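Local coordinates for protein CocE/NonD family hydrolase (Staphylococcus aureus subsp. aureus COL, PDB 3III) that probably acts as a serine hydrolase of the CocE/NonD family, cleaving ester or amide bonds in a substrate that remains to be identified, at residues A266-Q271 with G277-F282; G167-A172 with G272-G277; Y293-G296 with E301-Y304. All coordinates share one frame; numbering follows the deposited sequence.

Contact 1: residues A266-Q271 with G277-F282; sequences ASWSTQ and GSFEGF
Within the beta-alpha-beta unit formed by strand 262-267, helix 275-284 and strand 290-295, A266 and W268 pack against S278 and F279 on the first turns of the helix. A266 is small enough to let the helix come close, and its methyl CB does two jobs. It meets S278 CB at 3.5 Å, and it sits over one face of the F279 ring, 3.8 Å from the centroid and 23° off the normal, a CH-pi contact displaced toward CE2 (3.5 Å). In F279, chi1 of -78° sets CG beside the backbone N, and CE2 and CZ reach A266 CB and the indole. There F279 CZ touches W268 CZ3 at 3.4 Å. The two aromatic planes differ by 20° but are slid apart, with centroids 5.5 Å from each other, so overlap is slight; the indole NE1 is spent on E336 O. Serine suits this buried spot because its hydroxyl is satisfied: S278 OG bonds H274 O and also receives a bond from a water that accepts from S267 N at 3.0 Å. S267 OG in turn accepts from S269 N, an ST turn. Helix 275-284 thus lies on the sheet between neighbouring parallel strands 262-267 and 290-295, a beta-alpha-beta crossover of the alpha/beta-hydrolase fold.

Contact 2: residues G167-A172 with G272-G277; sequences GVSYLA and GLHNRG. With PLM (palmitic acid), chain G.
S169 and H274 meet through a single polar approach: NE2 at the edge of the imidazole points to the serine OG and donates a hydrogen bond of 2.8 Å. The oxygen lies near the ring plane but tilted 24° out of it. On S169, OG lies opposite the backbone N (chi1 -176°), a torsion that carries it out between the histidine and a bound palmitic acid. That hydroxyl donates in turn to PLM O1 at 2.6 Å, while Y76 OH also bonds the fatty acid. The imidazole is held from two more directions. L273 CG lies 3.6 Å above the centre of one face, and ND1 pairs with L195 N, which together limit its rotation. S169 has the unusual positive phi of 63° at the sharp turn from strand 162-168 into helix 170-179; two residues before it, G167 has backbone angles that suit a residue without a side chain. The strand-turn-helix with its positive phi has the geometry of the nucleophile elbow of alpha/beta hydrolases, the Gly-x-Ser part of whose signature G167-V168-S169 matches. A chain of bonds from histidine to serine to carboxylate oxygen is consistent with S169 as the nucleophile, with the fatty acid perhaps occupying the place of a substrate or product.

Contact 3: residues Y293-G296 with E301-Y304; sequences YVHG and ESYY
The H295 ring and the S302 side chain meet where strand 290-295, a parallel strand of the central alpha/beta-hydrolase sheet, gives way through a short turn to helix 299-304. From H295 CB, which points at the helix, the side chain takes the tight rotamer with CG between the backbone N and the carbonyl carbon (chi1 67°), and chi2 of 79° turns one face of the imidazole to the serine. CG, at the root of the ring, is still 3.9 Å from S302 OG. On one branch, ND1 bonds the backbone N of R297, so the ring is tethered to the turn that follows its own strand. On the other, CD2 lies 3.8 Å from S302 CB. The far end of the ring comes nearest: CE1 is 3.1 Å from S302 OG, and NE2 is 3.4 Å from S302 CB. The hydroxyl thus stands above the ring, offset toward its rim, while S302 CB makes a CH-pi contact 3.7 Å from the centroid and 29° off the normal. A small residue such as serine lets the helix sit this close to a flat ring, and its hydroxyl is not left to the ring face: it hydrogen-bonds K298 O, just before the helix. F346 of strand 343-349 also touches H295. Y293, two residues earlier on the strand, points to the same side, and one water joins the two segments there, lying 3.1 Å from Y293 OH and donating to S302 OG at 3.2 Å.

In the fold
All three contacts are buried, none at the surface, and all reach the same central sheet. Contacts 1 and 2 have centres about 7 Å apart and share G277 and helix 275-284, whose N-terminal end is tied back to the strand-end loop when N275 ND2 bonds S267 O. Contact 3 lies farther from the chain centre and joins contact 1 through the neighbouring strands 262-267 and 290-295, with S267 OG and W268 N both bonding H295 O; it meets contact 2 where V168 packs on Y303. Chemistry follows place: contact 1 is mainly apolar, contact 3 sets a hydroxyl over a ring, and contact 2, beside the fatty acid, relies on hydrogen bonds.

Contact 1: residues A266-Q271 with G277-F282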
loop_
_atom_site.group_PDB
_atom_site.type_symbol
_atom_site.label_atom_id
_atom_site.label_comp_id
_atom_site.label_asym_id
_atom_site.label_seq_id
_atom_site.Cartn_x
_atom_site.Cartn_y
_atom_site.Cartn_z
ATOM N N ALA A 266 3.531 5.415 -3.662
ATOM C CA ALA A 266 2.154 4.897 -3.733
ATOM C C ALA A 266 1.887 4.342 -5.129
ATOM O O ALA A 266 2.539 4.750 -6.102
ATOM C CB ALA A 266 1.122 6.005 -3.436
ATOM N N SER A 267 0.908 3.454 -5.253
ATOM C CA SER A 267 0.590 2.898 -6.552
ATOM C C SER A 267 -0.911 2.863 -6.719
ATOM O O SER A 267 -1.626 2.467 -5.814
ATOM C CB SER A 267 1.160 1.505 -6.706
ATOM O OG SER A 267 0.906 0.977 -7.990
ATOM N N TRP A 268 -1.379 3.250 -7.901
ATOM C CA TRP A 268 -2.765 3.047 -8.265
ATOM C C TRP A 268 -3.151 1.538 -8.267
ATOM O O TRP A 268 -4.335 1.219 -8.246
ATOM C CB TRP A 268 -3.037 3.608 -9.652
ATOM C CG TRP A 268 -2.501 4.950 -9.943
ATOM C CD1 TRP A 268 -1.783 5.304 -11.037
ATOM C CD2 TRP A 268 -2.730 6.163 -9.195
ATOM N NE1 TRP A 268 -1.545 6.659 -11.026
ATOM C CE2 TRP A 268 -2.104 7.209 -9.901
ATOM C CE3 TRP A 268 -3.391 6.459 -7.999
ATOM C CZ2 TRP A 268 -2.146 8.535 -9.476
ATOM C CZ3 TRP A 268 -3.436 7.794 -7.564
ATOM C CH2 TRP A 268 -2.821 8.814 -8.322
ATOM N N SER A 269 -2.179 0.646 -8.343
ATOM C CA SER A 269 -2.401 -0.801 -8.543
ATOM C C SER A 269 -2.587 -1.653 -7.223
ATOM O O SER A 269 -2.704 -2.895 -7.281
ATOM C CB SER A 269 -1.195 -1.371 -9.258
ATOM O OG SER A 269 -0.716 -0.511 -10.318
ATOM N N THR A 270 -2.598 -0.974 -6.081
ATOM C CA THR A 270 -2.595 -1.654 -4.769
ATOM C C THR A 270 -3.801 -1.190 -3.901
ATOM O O THR A 270 -3.766 -1.167 -2.644
ATOM C CB THR A 270 -1.246 -1.452 -4.095
ATOM O OG1 THR A 270 -1.086 -0.072 -3.750
ATOM C CG2 THR A 270 -0.093 -1.860 -5.017
ATOM N N GLN A 271 -4.888 -0.839 -4.583
ATOM C CA GLN A 271 -6.129 -0.403 -3.890
ATOM C C GLN A 271 -6.684 -1.606 -3.187
ATOM O O GLN A 271 -6.878 -2.668 -3.816
ATOM C CB GLN A 271 -7.131 0.191 -4.871
ATOM C CG GLN A 271 -6.661 1.447 -5.567
ATOM C CD GLN A 271 -7.679 1.926 -6.624
ATOM O OE1 GLN A 271 -8.880 2.015 -6.351
ATOM N NE2 GLN A 271 -7.215 2.109 -7.850
ATOM N N GLY A 277 -3.025 4.154 2.520
ATOM C CA GLY A 277 -2.097 4.582 3.558
ATOM C C GLY A 277 -0.789 5.133 3.022
ATOM O O GLY A 277 -0.146 5.929 3.696
ATOM N N SER A 278 -0.413 4.739 1.796
ATOM C CA SER A 278 0.743 5.318 1.158
ATOM C C SER A 278 0.489 6.810 0.987
ATOM O O SER A 278 1.346 7.665 1.335
ATOM C CB SER A 278 1.093 4.598 -0.177
ATOM O OG SER A 278 1.420 3.227 0.028
ATOM N N PHE A 279 -0.697 7.151 0.495
ATOM C CA PHE A 279 -1.065 8.562 0.307
ATOM C C PHE A 279 -1.256 9.249 1.647
ATOM O O PHE A 279 -0.834 10.428 1.808
ATOM C CB PHE A 279 -2.361 8.681 -0.518
ATOM C CG PHE A 279 -2.151 8.468 -1.994
ATOM C CD1 PHE A 279 -1.629 9.480 -2.780
ATOM C CD2 PHE A 279 -2.406 7.242 -2.571
ATOM C CE1 PHE A 279 -1.429 9.309 -4.126
ATOM C CE2 PHE A 279 -2.170 7.035 -3.937
ATOM C CZ PHE A 279 -1.647 8.074 -4.703
ATOM N N GLU A 280 -1.923 8.562 2.615
ATOM C CA GLU A 280 -2.084 9.161 3.936
ATOM C C GLU A 280 -0.751 9.533 4.579
ATOM O O GLU A 280 -0.631 10.618 5.222
ATOM C CB GLU A 280 -2.903 8.326 4.922
ATOM C CG GLU A 280 -4.424 8.263 4.653
ATOM C CD GLU A 280 -5.067 9.615 4.357
ATOM O OE1 GLU A 280 -4.815 10.540 5.145
ATOM O OE2 GLU A 280 -5.817 9.736 3.348
ATOM N N GLY A 281 0.244 8.651 4.403
ATOM C CA GLY A 281 1.570 8.877 5.003
ATOM C C GLY A 281 2.182 10.115 4.432
ATOM O O GLY A 281 2.698 10.983 5.150
ATOM N N PHE A 282 2.154 10.204 3.105
ATOM C CA PHE A 282 2.729 11.384 2.446
ATOM C C PHE A 282 2.009 12.658 2.863
ATOM O O PHE A 282 2.648 13.678 3.143
ATOM C CB PHE A 282 2.720 11.238 0.948
ATOM C CG PHE A 282 3.185 12.472 0.227
ATOM C CD1 PHE A 282 4.526 12.830 0.212
ATOM C CD2 PHE A 282 2.265 13.335 -0.335
ATOM C CE1 PHE A 282 4.971 14.023 -0.446
ATOM C CE2 PHE A 282 2.669 14.496 -0.971
ATOM C CZ PHE A 282 4.019 14.859 -1.037
HETATM O O HOH W 1 0.632 2.082 -2.580
#

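Contact 2: residues G167-A172 with G272-G277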
loop_
_atom_site.group_PDB
_atom_site.type_symbol
_atom_site.label_atom_id
_atom_site.label_comp_id
_atom_site.label_asym_id
_atom_site.label_seq_id
_atom_site.Cartn_x
_atom_site.Cartn_y
_atom_site.Cartn_z
ATOM N N GLY A 167 12.243 -0.135 1.908
ATOM C CA GLY A 167 11.669 -1.428 1.668
ATOM C C GLY A 167 10.171 -1.363 1.343
ATOM O O GLY A 167 9.555 -0.314 1.473
ATOM N N VAL A 168 9.620 -2.526 0.979
ATOM C CA VAL A 168 8.272 -2.644 0.399
ATOM C C VAL A 168 7.364 -3.398 1.354
ATOM O O VAL A 168 7.818 -4.345 2.033
ATOM C CB VAL A 168 8.360 -3.417 -0.964
ATOM C CG1 VAL A 168 6.995 -3.587 -1.603
ATOM C CG2 VAL A 168 9.349 -2.617 -1.927
ATOM N N SER A 169 6.097 -3.000 1.349
ATOM C CA SER A 169 4.980 -3.706 1.989
ATOM C C SER A 169 5.240 -3.730 3.512
ATOM O O SER A 169 5.330 -2.676 4.113
ATOM C CB SER A 169 4.786 -5.091 1.372
ATOM O OG SER A 169 3.645 -5.712 1.953
ATOM N N TYR A 170 5.363 -4.888 4.156
ATOM C CA TYR A 170 5.625 -4.923 5.634
ATOM C C TYR A 170 6.861 -4.038 5.963
ATOM O O TYR A 170 6.870 -3.309 6.949
ATOM C CB TYR A 170 5.910 -6.349 6.093
ATOM C CG TYR A 170 5.817 -6.657 7.560
ATOM C CD1 TYR A 170 4.883 -7.588 8.014
ATOM C CD2 TYR A 170 6.714 -6.119 8.489
ATOM C CE1 TYR A 170 4.800 -7.932 9.367
ATOM C CE2 TYR A 170 6.637 -6.438 9.859
ATOM C CZ TYR A 170 5.659 -7.353 10.284
ATOM O OH TYR A 170 5.595 -7.699 11.630
ATOM N N LEU A 171 7.878 -4.084 5.092
ATOM C CA LEU A 171 9.099 -3.320 5.240
ATOM C C LEU A 171 8.894 -1.792 5.111
ATOM O O LEU A 171 9.792 -1.007 5.465
ATOM C CB LEU A 171 10.195 -3.836 4.289
ATOM C CG LEU A 171 10.665 -5.313 4.406
ATOM C CD1 LEU A 171 9.642 -6.346 4.072
ATOM C CD2 LEU A 171 11.907 -5.442 3.487
ATOM N N ALA A 172 7.782 -1.384 4.500
ATOM C CA ALA A 172 7.332 0.010 4.437
ATOM C C ALA A 172 6.467 0.386 5.632
ATOM O O ALA A 172 6.646 1.474 6.230
ATOM C CB ALA A 172 6.578 0.292 3.109
ATOM N N GLY A 272 -6.855 -1.489 -1.878
ATOM C CA GLY A 272 -7.265 -2.596 -1.027
ATOM C C GLY A 272 -6.200 -3.109 -0.102
ATOM O O GLY A 272 -6.471 -3.921 0.799
ATOM N N LEU A 273 -4.960 -2.664 -0.311
ATOM C CA LEU A 273 -3.895 -2.950 0.652
ATOM C C LEU A 273 -3.115 -1.645 0.924
ATOM O O LEU A 273 -3.544 -0.878 1.775
ATOM C CB LEU A 273 -2.988 -4.084 0.174
ATOM C CG LEU A 273 -1.988 -4.592 1.232
ATOM C CD1 LEU A 273 -2.707 -5.105 2.491
ATOM C CD2 LEU A 273 -1.093 -5.681 0.606
ATOM N N HIS A 274 -2.037 -1.369 0.209
ATOM C CA HIS A 274 -1.162 -0.243 0.581
ATOM C C HIS A 274 -1.516 1.153 0.070
ATOM O O HIS A 274 -0.969 2.151 0.560
ATOM C CB HIS A 274 0.299 -0.560 0.260
ATOM C CG HIS A 274 0.803 -1.815 0.902
ATOM N ND1 HIS A 274 0.782 -2.027 2.264
ATOM C CD2 HIS A 274 1.296 -2.951 0.348
ATOM C CE1 HIS A 274 1.300 -3.217 2.521
ATOM N NE2 HIS A 274 1.612 -3.804 1.373
ATOM N N ASN A 275 -2.355 1.247 -0.954
ATOM C CA ASN A 275 -2.577 2.507 -1.647
ATOM C C ASN A 275 -3.075 3.602 -0.709
ATOM O O ASN A 275 -2.470 4.655 -0.648
ATOM C CB ASN A 275 -3.461 2.249 -2.886
ATOM C CG ASN A 275 -4.230 3.462 -3.367
ATOM O OD1 ASN A 275 -4.987 4.038 -2.611
ATOM N ND2 ASN A 275 -4.082 3.812 -4.668
ATOM N N ARG A 276 -4.135 3.345 0.053
ATOM C CA ARG A 276 -4.745 4.404 0.856
ATOM C C ARG A 276 -3.734 5.014 1.799
ATOM O O ARG A 276 -3.627 6.241 1.899
ATOM C CB ARG A 276 -5.952 3.896 1.638
ATOM C CG ARG A 276 -6.630 4.939 2.468
ATOM C CD ARG A 276 -7.882 4.398 3.154
ATOM N NE ARG A 276 -8.589 5.454 3.868
ATOM C CZ ARG A 276 -8.211 5.978 5.024
ATOM N NH1 ARG A 276 -7.140 5.512 5.677
ATOM N NH2 ARG A 276 -8.927 6.963 5.557
ATOM N N GLY A 277 -3.025 4.154 2.520
ATOM C CA GLY A 277 -2.097 4.582 3.558
ATOM C C GLY A 277 -0.789 5.133 3.022
ATOM O O GLY A 277 -0.146 5.929 3.696
HETATM C C1 PLM G . 3.377 -8.939 1.637
HETATM O O1 PLM G . 3.792 -8.222 2.544
HETATM O O2 PLM G . 3.006 -8.388 0.585
HETATM C C2 PLM G . 3.301 -10.417 1.852
HETATM C C3 PLM G . 3.006 -11.180 0.572
HETATM C C4 PLM G . 3.069 -12.703 0.687
HETATM C C5 PLM G . 3.065 -13.440 -0.685
HETATM C C6 PLM G . 2.524 -14.896 -0.689
HETATM C C7 PLM G . 3.349 -16.035 -1.336
HETATM C C8 PLM G . 2.987 -16.464 -2.783
#

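Contact 3: residues Y293-G296 with E301-Y304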
loop_
_atom_site.group_PDB
_atom_site.type_symbol
_atom_site.label_atom_id
_atom_site.label_comp_id
_atom_site.label_asym_id
_atom_site.label_seq_id
_atom_site.Cartn_x
_atom_site.Cartn_y
_atom_site.Cartn_z
ATOM N N TYR A 293 6.126 9.492 -5.197
ATOM C CA TYR A 293 6.167 8.945 -6.555
ATOM C C TYR A 293 5.002 7.954 -6.689
ATOM O O TYR A 293 4.893 7.040 -5.870
ATOM C CB TYR A 293 7.481 8.219 -6.743
ATOM C CG TYR A 293 7.622 7.433 -8.020
ATOM C CD1 TYR A 293 7.724 8.068 -9.226
ATOM C CD2 TYR A 293 7.618 6.043 -8.000
ATOM C CE1 TYR A 293 7.793 7.342 -10.421
ATOM C CE2 TYR A 293 7.737 5.307 -9.168
ATOM C CZ TYR A 293 7.826 5.945 -10.362
ATOM O OH TYR A 293 7.875 5.204 -11.502
ATOM N N VAL A 294 4.151 8.144 -7.694
ATOM C CA VAL A 294 2.988 7.275 -7.947
ATOM C C VAL A 294 3.054 6.650 -9.321
ATOM O O VAL A 294 3.124 7.348 -10.330
ATOM C CB VAL A 294 1.649 7.976 -7.771
ATOM C CG1 VAL A 294 0.487 6.957 -7.670
ATOM C CG2 VAL A 294 1.627 8.924 -6.508
ATOM N N HIS A 295 2.879 5.337 -9.368
ATOM C CA HIS A 295 2.783 4.627 -10.645
ATOM C C HIS A 295 1.589 3.694 -10.677
ATOM O O HIS A 295 1.045 3.325 -9.610
ATOM C CB HIS A 295 4.070 3.850 -10.890
ATOM C CG HIS A 295 4.292 2.718 -9.945
ATOM N ND1 HIS A 295 3.650 1.505 -10.100
ATOM C CD2 HIS A 295 5.058 2.601 -8.842
ATOM C CE1 HIS A 295 4.026 0.692 -9.127
ATOM N NE2 HIS A 295 4.866 1.337 -8.338
ATOM N N GLY A 296 1.206 3.301 -11.894
ATOM C CA GLY A 296 0.132 2.347 -12.130
ATOM C C GLY A 296 0.642 1.001 -12.693
ATOM O O GLY A 296 -0.034 0.349 -13.496
ATOM N N GLU A 301 8.177 -5.219 -8.871
ATOM C CA GLU A 301 8.812 -4.882 -10.146
ATOM C C GLU A 301 9.277 -3.401 -10.210
ATOM O O GLU A 301 10.420 -3.094 -10.584
ATOM C CB GLU A 301 7.883 -5.238 -11.293
ATOM C CG GLU A 301 8.387 -4.721 -12.693
ATOM C CD GLU A 301 7.335 -4.976 -13.742
ATOM O OE1 GLU A 301 7.123 -6.196 -14.092
ATOM O OE2 GLU A 301 6.732 -3.993 -14.207
ATOM N N SER A 302 8.423 -2.481 -9.773
ATOM C CA SER A 302 8.748 -1.102 -9.847
ATOM C C SER A 302 9.840 -0.719 -8.796
ATOM O O SER A 302 10.691 0.123 -9.097
ATOM C CB SER A 302 7.531 -0.207 -9.681
ATOM O OG SER A 302 6.509 -0.415 -10.660
ATOM N N TYR A 303 9.810 -1.338 -7.609
ATOM C CA TYR A 303 10.782 -1.075 -6.572
ATOM C C TYR A 303 12.204 -1.361 -7.041
ATOM O O TYR A 303 13.128 -0.554 -6.853
ATOM C CB TYR A 303 10.470 -1.916 -5.344
ATOM C CG TYR A 303 11.460 -1.751 -4.240
ATOM C CD1 TYR A 303 11.532 -0.563 -3.552
ATOM C CD2 TYR A 303 12.273 -2.814 -3.836
ATOM C CE1 TYR A 303 12.422 -0.400 -2.518
ATOM C CE2 TYR A 303 13.194 -2.665 -2.808
ATOM C CZ TYR A 303 13.254 -1.427 -2.154
ATOM O OH TYR A 303 14.092 -1.247 -1.094
ATOM N N TYR A 304 12.355 -2.494 -7.728
ATOM C CA TYR A 304 13.656 -3.005 -8.146
ATOM C C TYR A 304 14.058 -2.549 -9.527
ATOM O O TYR A 304 15.162 -2.818 -9.950
ATOM C CB TYR A 304 13.620 -4.540 -8.127
ATOM C CG TYR A 304 13.648 -5.089 -6.712
ATOM C CD1 TYR A 304 14.713 -4.847 -5.881
ATOM C CD2 TYR A 304 12.577 -5.817 -6.216
ATOM C CE1 TYR A 304 14.727 -5.312 -4.539
ATOM C CE2 TYR A 304 12.589 -6.319 -4.941
ATOM C CZ TYR A 304 13.656 -6.064 -4.090
ATOM O OH TYR A 304 13.601 -6.574 -2.814
HETATM O O HOH W 2 7.306 2.248 -12.319
#